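Local structure of acetyl-xylan esterase (Streptomyces lividans, 2CC0) at residues 10-15 with 151-156; 60-65 with 100-105. The protein probably uses a zinc ion to remove acetyl groups from xylan, as a family 4 carbohydrate esterase acting in plant cell wall degradation. All blocks are in the same frame, centred on the assembly; numbering follows the deposited sequence.

Interaction 1 of 2, residues 10-15 with 151-156. With ACT (acetate ion), chain D.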
# COMPACT_ATOMS: atom_id res chain seq x y z
N THR A 10 12.37 5.35 4.90
CA THR A 10 12.27 6.46 3.96
C THR A 10 12.58 7.79 4.64
O THR A 10 12.34 7.94 5.85
CB THR A 10 10.85 6.54 3.30
OG1 THR A 10 9.90 7.01 4.26
CG2 THR A 10 10.42 5.17 2.76
N PHE A 11 13.14 8.73 3.87
CA PHE A 11 13.48 10.06 4.38
C PHE A 11 13.00 11.13 3.40
O PHE A 11 13.46 11.18 2.24
CB PHE A 11 15.01 10.18 4.58
CG PHE A 11 15.55 9.19 5.56
CD1 PHE A 11 15.55 9.48 6.92
CD2 PHE A 11 16.02 7.93 5.13
CE1 PHE A 11 16.03 8.57 7.83
CE2 PHE A 11 16.50 7.01 6.03
CZ PHE A 11 16.49 7.32 7.41
N ASP A 12 12.06 11.94 3.87
CA ASP A 12 11.51 13.04 3.08
C ASP A 12 12.30 14.35 3.21
O ASP A 12 12.91 14.64 4.26
CB ASP A 12 10.08 13.33 3.50
CG ASP A 12 9.09 12.29 3.00
OD1 ASP A 12 9.49 11.25 2.44
OD2 ASP A 12 7.87 12.52 3.22
N ASP A 13 12.27 15.10 2.10
CA ASP A 13 12.54 16.56 2.05
C ASP A 13 13.97 16.99 1.83
O ASP A 13 14.32 18.19 2.00
CB ASP A 13 11.97 17.30 3.27
CG ASP A 13 10.48 17.35 3.28
OD1 ASP A 13 9.88 17.38 2.18
OD2 ASP A 13 9.93 17.38 4.41
N GLY A 14 14.79 16.06 1.42
CA GLY A 14 16.15 16.42 1.05
C GLY A 14 16.26 16.70 -0.43
O GLY A 14 15.26 16.76 -1.17
N PRO A 15 17.50 16.85 -0.91
CA PRO A 15 18.66 16.89 -0.01
C PRO A 15 18.95 18.30 0.50
O PRO A 15 18.21 19.24 0.17
CB PRO A 15 19.84 16.56 -0.95
CG PRO A 15 19.34 16.66 -2.34
CD PRO A 15 17.85 16.93 -2.33
N VAL A 151 6.35 0.37 5.76
CA VAL A 151 7.09 1.58 5.39
C VAL A 151 6.98 2.61 6.52
O VAL A 151 5.88 2.87 7.02
CB VAL A 151 6.51 2.16 4.09
CG1 VAL A 151 7.10 3.49 3.79
CG2 VAL A 151 6.68 1.20 2.89
N ILE A 152 8.10 3.22 6.90
CA ILE A 152 8.10 4.27 7.93
C ILE A 152 8.49 5.63 7.33
O ILE A 152 9.45 5.71 6.55
CB ILE A 152 9.03 3.92 9.13
CG1 ILE A 152 8.94 5.02 10.20
CG2 ILE A 152 10.48 3.67 8.66
CD1 ILE A 152 9.41 4.60 11.59
N LEU A 153 7.74 6.67 7.70
CA LEU A 153 8.06 8.05 7.36
C LEU A 153 9.08 8.65 8.33
O LEU A 153 8.83 8.77 9.55
CB LEU A 153 6.77 8.90 7.41
CG LEU A 153 6.96 10.41 7.28
CD1 LEU A 153 7.52 10.78 5.89
CD2 LEU A 153 5.64 11.14 7.56
N MET A 154 10.23 9.05 7.77
CA MET A 154 11.19 9.87 8.52
C MET A 154 11.59 11.03 7.60
O MET A 154 11.19 11.05 6.44
CB MET A 154 12.42 9.05 8.94
CG MET A 154 12.07 8.01 10.01
SD MET A 154 13.50 7.05 10.51
CE MET A 154 13.65 6.02 9.05
N HIS A 155 12.37 11.96 8.13
CA HIS A 155 12.81 13.12 7.34
C HIS A 155 14.32 13.25 7.30
O HIS A 155 15.01 12.75 8.19
CB HIS A 155 12.16 14.38 7.89
CG HIS A 155 10.67 14.39 7.67
ND1 HIS A 155 9.80 13.64 8.43
CD2 HIS A 155 9.91 15.00 6.73
CE1 HIS A 155 8.57 13.80 7.98
NE2 HIS A 155 8.61 14.63 6.95
N ASP A 156 14.80 13.98 6.29
CA ASP A 156 16.23 14.17 6.02
C ASP A 156 16.93 15.07 7.08
O ASP A 156 18.11 14.88 7.35
CB ASP A 156 16.33 14.74 4.59
CG ASP A 156 17.70 15.31 4.24
OD1 ASP A 156 17.87 16.53 4.42
OD2 ASP A 156 18.55 14.56 3.69
C ACT D . 5.57 14.51 3.78
O ACT D . 5.05 15.64 3.65
OXT ACT D . 6.79 14.46 4.10
CH3 ACT D . 4.76 13.27 3.55
O HOH W 1 15.86 18.41 4.56
O HOH W 2 7.55 16.78 5.03
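Thr-10 meets Ile-152 through its hydroxyl, OG1 donating to Ile-152 O at 2.7 Å. A first torsion of 73° sets OG1 between backbone N and carbonyl carbon and rests the methyl CG2 against Val-151 CG1. OG1 also hydrogen-bonds Arg-100 NH1, so a valine here would probably take the hydroxyl's bond from Ile-152 O, leaving the weak one from Thr-10 N, and cost Arg-100 NH1 one of its partners. The parallel strands close up further along. Asp-12 N donates to Met-154 O (2.9 Å, 164° at the hydrogen), and Asp-156 N to Asp-12 O (2.9 Å), whereas the bond from Met-154 N to Thr-10 O is weak and bent.

On one face of the sheet Phe-11 and Met-154 lie side by side in a Met-aromatic contact. SD stands 4.9 Å from the ring centroid, oblique to it, and the bend at chi3 (-74°) brings Met-154 CE to 3.5 Å from Phe-11 CZ. The opposite face carries Asp-12, Leu-153 and His-155 and leads to the active site. Here the contact loosens: Asp-13 is its one partly exposed residue, the rest being buried, and waters meet both its OD2 and its O. Asp-13 OD2 comes in at the edge of the His-155 ring, 3.3 Å from His-155 CD2, and shares with NE2 a water that is itself a zinc ligand. The Asp-13 carboxylate, part of the zinc site, stands about 3 Å from the metal, farther off than the His-62 nitrogen, its OD1 held by Gln-38. The other water links Asp-13 O with Asp-156 OD1, which also bonds Ser-16. Residues 10-14 spell the Thr-Phe-Asp-Asp-Gly motif of polysaccharide deacetylases; Asp-12 OD1 salt-bridges Arg-100.

Strand 34-37 also pairs with strand 5-12, and helix 159-174 covers Phe-11 and Met-154 through Thr-161 and Ile-168.

Interaction 2 of 2, residues 60-65 with 100-105. With ZN (zinc ion), chain C; ACT (acetate ion), chain D.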
# COMPACT_ATOMS: atom_id res chain seq x y z
N ALA A 60 13.38 9.15 -4.87
CA ALA A 60 11.98 9.22 -5.25
C ALA A 60 11.48 10.66 -5.24
O ALA A 60 12.19 11.57 -4.80
CB ALA A 60 11.13 8.31 -4.36
N ASN A 61 10.28 10.83 -5.79
CA ASN A 61 9.69 12.17 -6.08
C ASN A 61 8.81 12.64 -4.93
O ASN A 61 7.89 11.92 -4.52
CB ASN A 61 8.89 12.03 -7.40
CG ASN A 61 8.32 13.34 -7.94
OD1 ASN A 61 7.81 14.19 -7.20
ND2 ASN A 61 8.31 13.46 -9.28
N HIS A 62 9.07 13.85 -4.42
CA HIS A 62 8.29 14.40 -3.31
C HIS A 62 7.72 15.80 -3.66
O HIS A 62 7.50 16.62 -2.77
CB HIS A 62 9.13 14.45 -2.02
CG HIS A 62 8.32 14.64 -0.76
ND1 HIS A 62 7.09 14.06 -0.54
CD2 HIS A 62 8.63 15.32 0.37
CE1 HIS A 62 6.65 14.39 0.67
NE2 HIS A 62 7.57 15.16 1.24
N SER A 63 7.41 16.00 -4.96
CA SER A 63 6.96 17.29 -5.54
C SER A 63 8.10 18.30 -5.63
O SER A 63 9.20 18.06 -5.11
CB SER A 63 5.78 17.90 -4.78
OG SER A 63 6.24 18.63 -3.65
N TYR A 64 7.84 19.43 -6.30
CA TYR A 64 8.89 20.42 -6.53
C TYR A 64 9.06 21.37 -5.35
O TYR A 64 10.20 21.65 -4.95
CB TYR A 64 8.68 21.20 -7.84
CG TYR A 64 9.99 21.75 -8.37
CD1 TYR A 64 10.83 20.95 -9.14
CD2 TYR A 64 10.38 23.07 -8.10
CE1 TYR A 64 12.07 21.44 -9.64
CE2 TYR A 64 11.62 23.56 -8.58
CZ TYR A 64 12.44 22.75 -9.34
OH TYR A 64 13.65 23.24 -9.80
N THR A 65 7.95 21.85 -4.80
CA THR A 65 8.00 22.88 -3.75
C THR A 65 7.20 22.48 -2.48
O THR A 65 7.01 23.31 -1.59
CB THR A 65 7.41 24.23 -4.27
OG1 THR A 65 5.99 24.10 -4.49
CG2 THR A 65 8.09 24.72 -5.56
N ARG A 100 5.69 10.40 -3.21
CA ARG A 100 4.97 10.55 -1.94
C ARG A 100 4.33 11.93 -1.93
O ARG A 100 5.03 12.95 -2.06
CB ARG A 100 5.91 10.40 -0.73
CG ARG A 100 5.21 10.66 0.60
CD ARG A 100 6.15 10.29 1.71
NE ARG A 100 6.16 8.84 1.96
CZ ARG A 100 7.15 8.22 2.61
NH1 ARG A 100 8.22 8.92 3.00
NH2 ARG A 100 7.07 6.92 2.84
N PRO A 101 2.99 11.99 -1.80
CA PRO A 101 2.35 13.30 -1.79
C PRO A 101 2.79 14.07 -0.53
O PRO A 101 2.83 13.49 0.57
CB PRO A 101 0.86 12.97 -1.66
CG PRO A 101 0.71 11.54 -2.08
CD PRO A 101 2.01 10.89 -1.62
N PRO A 102 3.10 15.36 -0.68
CA PRO A 102 3.29 16.17 0.53
C PRO A 102 2.08 16.01 1.47
O PRO A 102 0.92 16.03 1.03
CB PRO A 102 3.36 17.60 -0.04
CG PRO A 102 3.95 17.43 -1.43
CD PRO A 102 3.35 16.12 -1.92
N TYR A 103 2.36 15.85 2.76
CA TYR A 103 1.31 15.76 3.84
C TYR A 103 0.49 14.48 3.72
O TYR A 103 -0.51 14.34 4.41
CB TYR A 103 0.35 16.97 3.83
CG TYR A 103 1.11 18.28 3.75
CD1 TYR A 103 1.79 18.78 4.86
CD2 TYR A 103 1.21 18.98 2.55
CE1 TYR A 103 2.52 19.98 4.78
CE2 TYR A 103 1.93 20.18 2.45
CZ TYR A 103 2.59 20.67 3.57
OH TYR A 103 3.32 21.84 3.47
N GLY A 104 0.87 13.58 2.80
CA GLY A 104 0.09 12.36 2.56
C GLY A 104 -1.25 12.62 1.88
O GLY A 104 -2.08 11.71 1.81
N GLU A 105 -1.47 13.85 1.42
CA GLU A 105 -2.77 14.30 0.91
C GLU A 105 -2.90 13.98 -0.56
O GLU A 105 -2.10 14.45 -1.40
CB GLU A 105 -2.98 15.80 1.17
CG GLU A 105 -3.12 16.10 2.66
CD GLU A 105 -2.98 17.58 3.04
OE1 GLU A 105 -2.64 18.42 2.18
OE2 GLU A 105 -3.20 17.88 4.25
ZN ZN C . 7.42 16.28 3.01
C ACT D . 5.57 14.51 3.78
O ACT D . 5.05 15.64 3.65
OXT ACT D . 6.79 14.46 4.10
CH3 ACT D . 4.76 13.27 3.55
O HOH W 2 7.55 16.78 5.03
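His-62 and Arg-100 are joined by a hydrogen bond that runs from imidazole to backbone: ND1 donates to Arg-100 O at 2.8 Å, with 151° at the hydrogen. The acceptor lies near the ring plane, but the donor sits above the carbonyl plane. Arg-100 also gives its N to O of the preceding residue, Asn-61, at 3.0 Å, nearly along the C=O axis; the N and O of Arg-100 thus hold two neighbouring residues at the end of strand 58-61. Within 60-65, Asn-61 OD1 accepts from Ser-63 N (2.9 Å) in an Asx turn, the amide's ND2 being held by Gln-85. Ser-63 OG donates to His-62 O and accepts from His-66 N. Besides its bridge to Asp-12, the Arg-100 guanidinium donates to the carbonyls of Val-122 and Ile-123.

His-62 to His-66, His-Ser-Tyr-Thr-His, fits the His-x-x-x-His metal-binding motif of the deacetylase family, and Arg-Pro-Pro-Tyr opposite it is another of the family's signature stretches.

Metal coordination uses the other imidazole nitrogen. With CG anti to the backbone N (chi1 -165°) and ND1 engaged as donor, NE2 is left to face the zinc ion at 2.1 Å, which should keep the ring from flipping. Acetate, through both oxygens, a water and His-66 also bind the metal. Tyr-103 N grips acetate O with an almost straight bond of 2.8 Å (176°).

Van der Waals contacts fill in the rest. Pro-102 CG packs on Ser-63 OG at 3.4 Å, and Pro-102 CA lies 3.8 Å from His-62 CE1. The Arg-100 chain passes the acetate methyl, its CD 3.8 Å from CH3.

How the interactions relate
Interaction 2 is nested within the chain loop that interaction 1 closes: the order is 10-15, 60-65, 100-105, 151-156. Their centres lie about 11 Å apart, and strand 34-37 stands between strands 5-12 and 58-61 in the parallel sheet that both contacts reach, consistent with the distorted barrel of polysaccharide deacetylases. They also touch directly, through the salt bridge of Asp-12 OD1 with Arg-100 NH1 at 2.7 Å, and share the acetate and one water. Asp-13 comes from one and His-62 from the other, so segments far apart in sequence assemble a single zinc site at the strand ends, a clear example of an active site built from the loops that follow parallel strands.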